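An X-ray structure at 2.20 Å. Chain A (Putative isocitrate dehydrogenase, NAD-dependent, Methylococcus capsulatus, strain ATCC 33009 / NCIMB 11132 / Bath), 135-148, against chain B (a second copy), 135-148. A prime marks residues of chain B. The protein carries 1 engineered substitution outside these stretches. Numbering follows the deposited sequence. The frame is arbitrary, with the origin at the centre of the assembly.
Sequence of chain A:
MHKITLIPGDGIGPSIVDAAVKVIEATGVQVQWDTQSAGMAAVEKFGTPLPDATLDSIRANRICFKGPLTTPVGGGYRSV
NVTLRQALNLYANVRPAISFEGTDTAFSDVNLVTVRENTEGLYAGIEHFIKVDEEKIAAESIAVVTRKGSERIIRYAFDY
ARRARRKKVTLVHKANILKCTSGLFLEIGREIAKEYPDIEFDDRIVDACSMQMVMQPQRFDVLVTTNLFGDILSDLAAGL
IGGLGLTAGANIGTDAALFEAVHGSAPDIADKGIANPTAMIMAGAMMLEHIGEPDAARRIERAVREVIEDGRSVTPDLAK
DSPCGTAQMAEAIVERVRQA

Chain A 135-148: EKIAAESIAVVTRK
Chain B 135-148: EKIAAESIAVVTRK

When two copies of one protein pair the same edge strand antiparallel, a twofold relation constrains the register: one residue faces its own copy, and every other pair occurs twice. The dimer contact of this putative NAD-dependent isocitrate dehydrogenase is a clear example. Residues 135-146 of each chain form an extended strand, and residues 147-148 open a helix. The strands run at 164° between their N-to-C directions, with axes approaching to 4.6 Å. Ile142 lies opposite Ile142′, and the pairs on both sides of it have numbers summing to 284, from Ala138 with Thr146′ to Thr146 with Ala138′. The two stretches bury 988 Å² between them.

Ten of the fourteen hydrogen bonds across the contact join backbone to backbone. In the hydrogen-bonded pairs, CA atoms of Ser141 and Ala143′ stand 5.2 Å apart, as do those of Ala139 and Val145′. Each pair closes a two-bond ring: Ser141 N to Ala143′ O is 3.1 Å and Ala143′ N to Ser141 O 2.8 Å; Ala139 N to Val145′ O is 2.7 Å and Val145′ N to Ala139 O 3.0 Å. The symmetry-related half of the ladder repeats both rings, with Ala143 N to Ser141′ O at 2.9 Å and Ala139′ N to Val145 O at 2.6 Å. Alternating with them are the non-hydrogen-bonded pairs, whose CA atoms come closer: 4.8 Å for Glu140 and Val144′ and 4.6 Å for Ile142 and Ile142′, with Ala138 and Thr146′ (4.0 Å) at the end of the ladder. Here CA-H...O contacts supplement the ladder, as from Glu140 CA to Ala143′ O at 3.2 Å and Ile142 CA to Ser141′ O at 3.4 Å.

Phi/psi values are extended from Ala138 (-162/175) through Ile142 (-112/123) to Thr146 (-105/152). Ile137 departs at -100/-22, and Arg147 turns helical at -56/-44. The ladder nevertheless continues past the last bridge: Arg147′ N donates to Ile137 O at 2.9 Å, and Arg147 N to Ile137′ O at 3.2 Å. The same carbonyls accept from water: water 1 joins Ile137 O (2.8 Å) to Lys148′ N (3.1 Å), and water 2 joins Ile137′ O (2.9 Å) to Lys148 N (3.2 Å).

Arginine side chains extend the pairing by one more carbonyl. Each Arg147 points toward the other strand with chi angles t, t, m and places its guanidinium edge against a lysine carbonyl. Arg147′ NE reaches Lys136 O at 2.8 Å, with a weak bond from Arg147′ NH2 to Lys136 O at 3.4 Å; reciprocally, Arg147 NE and NH2 lie 3.0 and 3.2 Å from Lys136′ O.

Side chains alternate between the sheet faces. Ala139, Ser141, Ala143 and Val145 share the buried face. The other carries Ala138, Glu140, Ile142, Val144 and Thr146; there Ile142 CG1 meets Ile142′ CG1 at 4.2 Å, both residues m, t. Glu140 (m, t) lays its carboxylate beside apolar neighbours, with OE2 3.7 Å from Ile142′ CG2 and OE1 3.7 Å from Val144′ CG2. Thr146, rotamer p, is the N-cap of the following helix.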

# COMPACT_ATOMS: atom_id res chain seq x y z
N GLU A 135 -9.73 10.54 -29.53
CA GLU A 135 -8.64 9.64 -29.18
C GLU A 135 -7.96 10.10 -27.89
O GLU A 135 -7.48 11.24 -27.82
CB GLU A 135 -7.63 9.59 -30.33
CG GLU A 135 -6.53 8.55 -30.17
CD GLU A 135 -5.30 8.85 -31.02
OE1 GLU A 135 -5.32 9.82 -31.81
OE2 GLU A 135 -4.30 8.09 -30.91
N LYS A 136 -7.90 9.23 -26.89
CA LYS A 136 -7.23 9.52 -25.64
C LYS A 136 -5.76 9.16 -25.78
O LYS A 136 -5.42 7.99 -25.96
CB LYS A 136 -7.85 8.75 -24.47
CG LYS A 136 -9.26 9.16 -24.12
CD LYS A 136 -9.89 8.09 -23.26
CE LYS A 136 -11.33 8.40 -22.90
NZ LYS A 136 -11.93 7.19 -22.23
N ILE A 137 -4.89 10.16 -25.70
CA ILE A 137 -3.46 9.86 -25.77
C ILE A 137 -2.83 9.84 -24.39
O ILE A 137 -1.75 9.25 -24.23
CB ILE A 137 -2.72 10.84 -26.70
CG1 ILE A 137 -2.78 12.27 -26.16
CG2 ILE A 137 -3.24 10.72 -28.18
CD1 ILE A 137 -1.86 13.27 -26.92
N ALA A 138 -3.45 10.49 -23.39
CA ALA A 138 -2.89 10.51 -22.04
C ALA A 138 -3.98 10.91 -21.07
O ALA A 138 -5.10 11.24 -21.47
CB ALA A 138 -1.67 11.44 -21.94
N ALA A 139 -3.66 10.87 -19.77
CA ALA A 139 -4.58 11.29 -18.71
C ALA A 139 -3.76 11.84 -17.55
O ALA A 139 -2.60 11.47 -17.37
CB ALA A 139 -5.48 10.15 -18.22
N GLU A 140 -4.38 12.74 -16.76
CA GLU A 140 -3.74 13.32 -15.59
C GLU A 140 -4.71 13.37 -14.42
O GLU A 140 -5.91 13.56 -14.59
CB GLU A 140 -3.21 14.73 -15.87
CG GLU A 140 -2.07 14.70 -16.88
CD GLU A 140 -1.40 16.03 -17.07
OE1 GLU A 140 -0.32 16.05 -17.69
OE2 GLU A 140 -1.97 17.04 -16.61
N SER A 141 -4.15 13.21 -13.23
CA SER A 141 -4.88 13.29 -11.97
C SER A 141 -4.06 14.15 -11.02
O SER A 141 -2.84 14.01 -10.93
CB SER A 141 -5.10 11.90 -11.35
OG SER A 141 -5.95 11.10 -12.16
N ILE A 142 -4.74 15.05 -10.31
CA ILE A 142 -4.07 16.04 -9.49
C ILE A 142 -4.36 15.73 -8.03
O ILE A 142 -5.52 15.64 -7.62
CB ILE A 142 -4.53 17.46 -9.86
CG1 ILE A 142 -4.19 17.74 -11.34
CG2 ILE A 142 -3.92 18.52 -8.92
CD1 ILE A 142 -4.39 19.18 -11.76
N ALA A 143 -3.31 15.55 -7.24
CA ALA A 143 -3.45 15.48 -5.79
C ALA A 143 -3.36 16.89 -5.21
O ALA A 143 -2.50 17.67 -5.62
CB ALA A 143 -2.39 14.57 -5.18
N VAL A 144 -4.26 17.23 -4.30
CA VAL A 144 -4.30 18.55 -3.69
C VAL A 144 -4.06 18.43 -2.19
O VAL A 144 -4.76 17.67 -1.50
CB VAL A 144 -5.63 19.27 -3.96
CG1 VAL A 144 -5.71 20.57 -3.15
CG2 VAL A 144 -5.77 19.57 -5.44
N VAL A 145 -3.07 19.16 -1.68
CA VAL A 145 -2.82 19.30 -0.26
C VAL A 145 -2.86 20.78 0.08
O VAL A 145 -2.12 21.57 -0.52
CB VAL A 145 -1.46 18.69 0.13
CG1 VAL A 145 -1.10 19.05 1.57
CG2 VAL A 145 -1.47 17.18 -0.07
N THR A 146 -3.71 21.14 1.05
CA THR A 146 -3.79 22.50 1.58
C THR A 146 -3.15 22.54 2.96
O THR A 146 -3.11 21.54 3.68
CB THR A 146 -5.24 23.00 1.70
OG1 THR A 146 -5.96 22.15 2.60
CG2 THR A 146 -5.95 23.05 0.36
N ARG A 147 -2.65 23.73 3.32
CA ARG A 147 -2.14 23.94 4.67
C ARG A 147 -3.20 23.63 5.73
O ARG A 147 -2.93 22.95 6.72
CB ARG A 147 -1.61 25.37 4.83
CG ARG A 147 -1.06 25.69 6.23
CD ARG A 147 -0.37 27.08 6.28
NE ARG A 147 0.79 27.18 5.40
CZ ARG A 147 1.98 26.65 5.67
NH1 ARG A 147 2.18 26.00 6.80
NH2 ARG A 147 2.98 26.78 4.81
N LYS A 148 -4.44 24.09 5.52
CA LYS A 148 -5.37 23.97 6.63
C LYS A 148 -5.93 22.55 6.73
O LYS A 148 -6.15 22.06 7.85
CB LYS A 148 -6.52 24.99 6.52
CG LYS A 148 -6.11 26.43 6.19
CD LYS A 148 -5.68 27.24 7.43
CE LYS A 148 -4.18 27.05 7.75
NZ LYS A 148 -3.65 28.06 8.74
N GLU B 135 4.38 32.85 0.94
CA GLU B 135 3.58 31.97 1.80
C GLU B 135 2.92 30.87 0.97
O GLU B 135 2.21 31.15 -0.00
CB GLU B 135 2.54 32.80 2.55
CG GLU B 135 1.71 32.00 3.52
CD GLU B 135 0.37 32.65 3.83
OE1 GLU B 135 -0.33 32.15 4.74
OE2 GLU B 135 0.02 33.66 3.18
N LYS B 136 3.14 29.62 1.39
CA LYS B 136 2.56 28.45 0.73
C LYS B 136 1.16 28.19 1.29
O LYS B 136 1.01 27.89 2.48
CB LYS B 136 3.42 27.20 0.97
CG LYS B 136 4.80 27.21 0.32
CD LYS B 136 5.64 26.09 0.93
CE LYS B 136 7.08 26.12 0.45
NZ LYS B 136 7.87 25.10 1.19
N ILE B 137 0.14 28.30 0.45
CA ILE B 137 -1.21 28.00 0.92
C ILE B 137 -1.66 26.60 0.50
O ILE B 137 -2.54 26.03 1.16
CB ILE B 137 -2.24 29.06 0.47
CG1 ILE B 137 -2.43 29.03 -1.04
CG2 ILE B 137 -1.80 30.46 0.91
CD1 ILE B 137 -3.56 29.90 -1.51
N ALA B 138 -1.06 26.04 -0.55
CA ALA B 138 -1.45 24.69 -0.95
C ALA B 138 -0.36 24.12 -1.83
O ALA B 138 0.59 24.81 -2.19
CB ALA B 138 -2.80 24.66 -1.68
N ALA B 139 -0.52 22.85 -2.20
CA ALA B 139 0.41 22.16 -3.07
C ALA B 139 -0.36 21.21 -3.97
O ALA B 139 -1.41 20.68 -3.59
CB ALA B 139 1.46 21.39 -2.26
N GLU B 140 0.19 20.97 -5.15
CA GLU B 140 -0.41 20.04 -6.09
C GLU B 140 0.68 19.17 -6.70
O GLU B 140 1.80 19.62 -6.91
CB GLU B 140 -1.18 20.77 -7.18
CG GLU B 140 -2.40 21.45 -6.69
CD GLU B 140 -3.24 22.02 -7.81
OE1 GLU B 140 -4.38 22.45 -7.52
OE2 GLU B 140 -2.78 22.03 -8.98
N SER B 141 0.32 17.92 -6.98
CA SER B 141 1.18 16.96 -7.64
C SER B 141 0.37 16.29 -8.75
O SER B 141 -0.80 15.95 -8.54
CB SER B 141 1.69 15.89 -6.67
OG SER B 141 2.54 16.45 -5.70
N ILE B 142 0.97 16.12 -9.92
CA ILE B 142 0.25 15.61 -11.07
C ILE B 142 0.75 14.21 -11.39
O ILE B 142 1.96 13.99 -11.56
CB ILE B 142 0.39 16.55 -12.27
CG1 ILE B 142 -0.06 17.95 -11.84
CG2 ILE B 142 -0.42 16.04 -13.45
CD1 ILE B 142 -0.23 18.95 -12.96
N ALA B 143 -0.17 13.25 -11.43
CA ALA B 143 0.10 11.92 -11.96
C ALA B 143 -0.18 11.93 -13.46
O ALA B 143 -1.22 12.45 -13.89
CB ALA B 143 -0.76 10.88 -11.26
N VAL B 144 0.73 11.37 -14.25
CA VAL B 144 0.60 11.31 -15.71
C VAL B 144 0.57 9.85 -16.16
O VAL B 144 1.48 9.08 -15.84
CB VAL B 144 1.74 12.04 -16.43
CG1 VAL B 144 1.57 11.92 -17.94
CG2 VAL B 144 1.81 13.49 -15.98
N VAL B 145 -0.44 9.49 -16.94
CA VAL B 145 -0.54 8.19 -17.61
C VAL B 145 -0.68 8.43 -19.10
O VAL B 145 -1.59 9.15 -19.52
CB VAL B 145 -1.75 7.39 -17.09
CG1 VAL B 145 -2.02 6.15 -17.99
CG2 VAL B 145 -1.53 7.00 -15.63
N THR B 146 0.19 7.82 -19.91
CA THR B 146 0.05 7.88 -21.36
C THR B 146 -0.47 6.56 -21.90
O THR B 146 -0.22 5.49 -21.33
CB THR B 146 1.39 8.22 -22.05
OG1 THR B 146 2.34 7.18 -21.80
CG2 THR B 146 1.94 9.56 -21.56
N ARG B 147 -1.19 6.63 -23.02
CA ARG B 147 -1.60 5.40 -23.70
C ARG B 147 -0.38 4.53 -24.00
O ARG B 147 -0.40 3.31 -23.77
CB ARG B 147 -2.39 5.70 -24.99
CG ARG B 147 -2.72 4.44 -25.82
CD ARG B 147 -3.63 4.76 -27.02
NE ARG B 147 -4.92 5.27 -26.57
CZ ARG B 147 -5.91 4.51 -26.10
NH1 ARG B 147 -5.77 3.19 -26.06
NH2 ARG B 147 -7.04 5.07 -25.68
N LYS B 148 0.70 5.14 -24.43
CA LYS B 148 1.78 4.33 -24.97
C LYS B 148 2.62 3.71 -23.84
O LYS B 148 3.03 2.54 -23.91
CB LYS B 148 2.62 5.22 -25.85
CG LYS B 148 3.88 4.67 -26.24
CD LYS B 148 3.52 3.61 -27.21
CE LYS B 148 4.65 2.72 -27.41
NZ LYS B 148 3.93 1.42 -27.63
O HOH W 1 0.54 8.09 -25.45
O HOH W 2 -4.71 26.26 3.13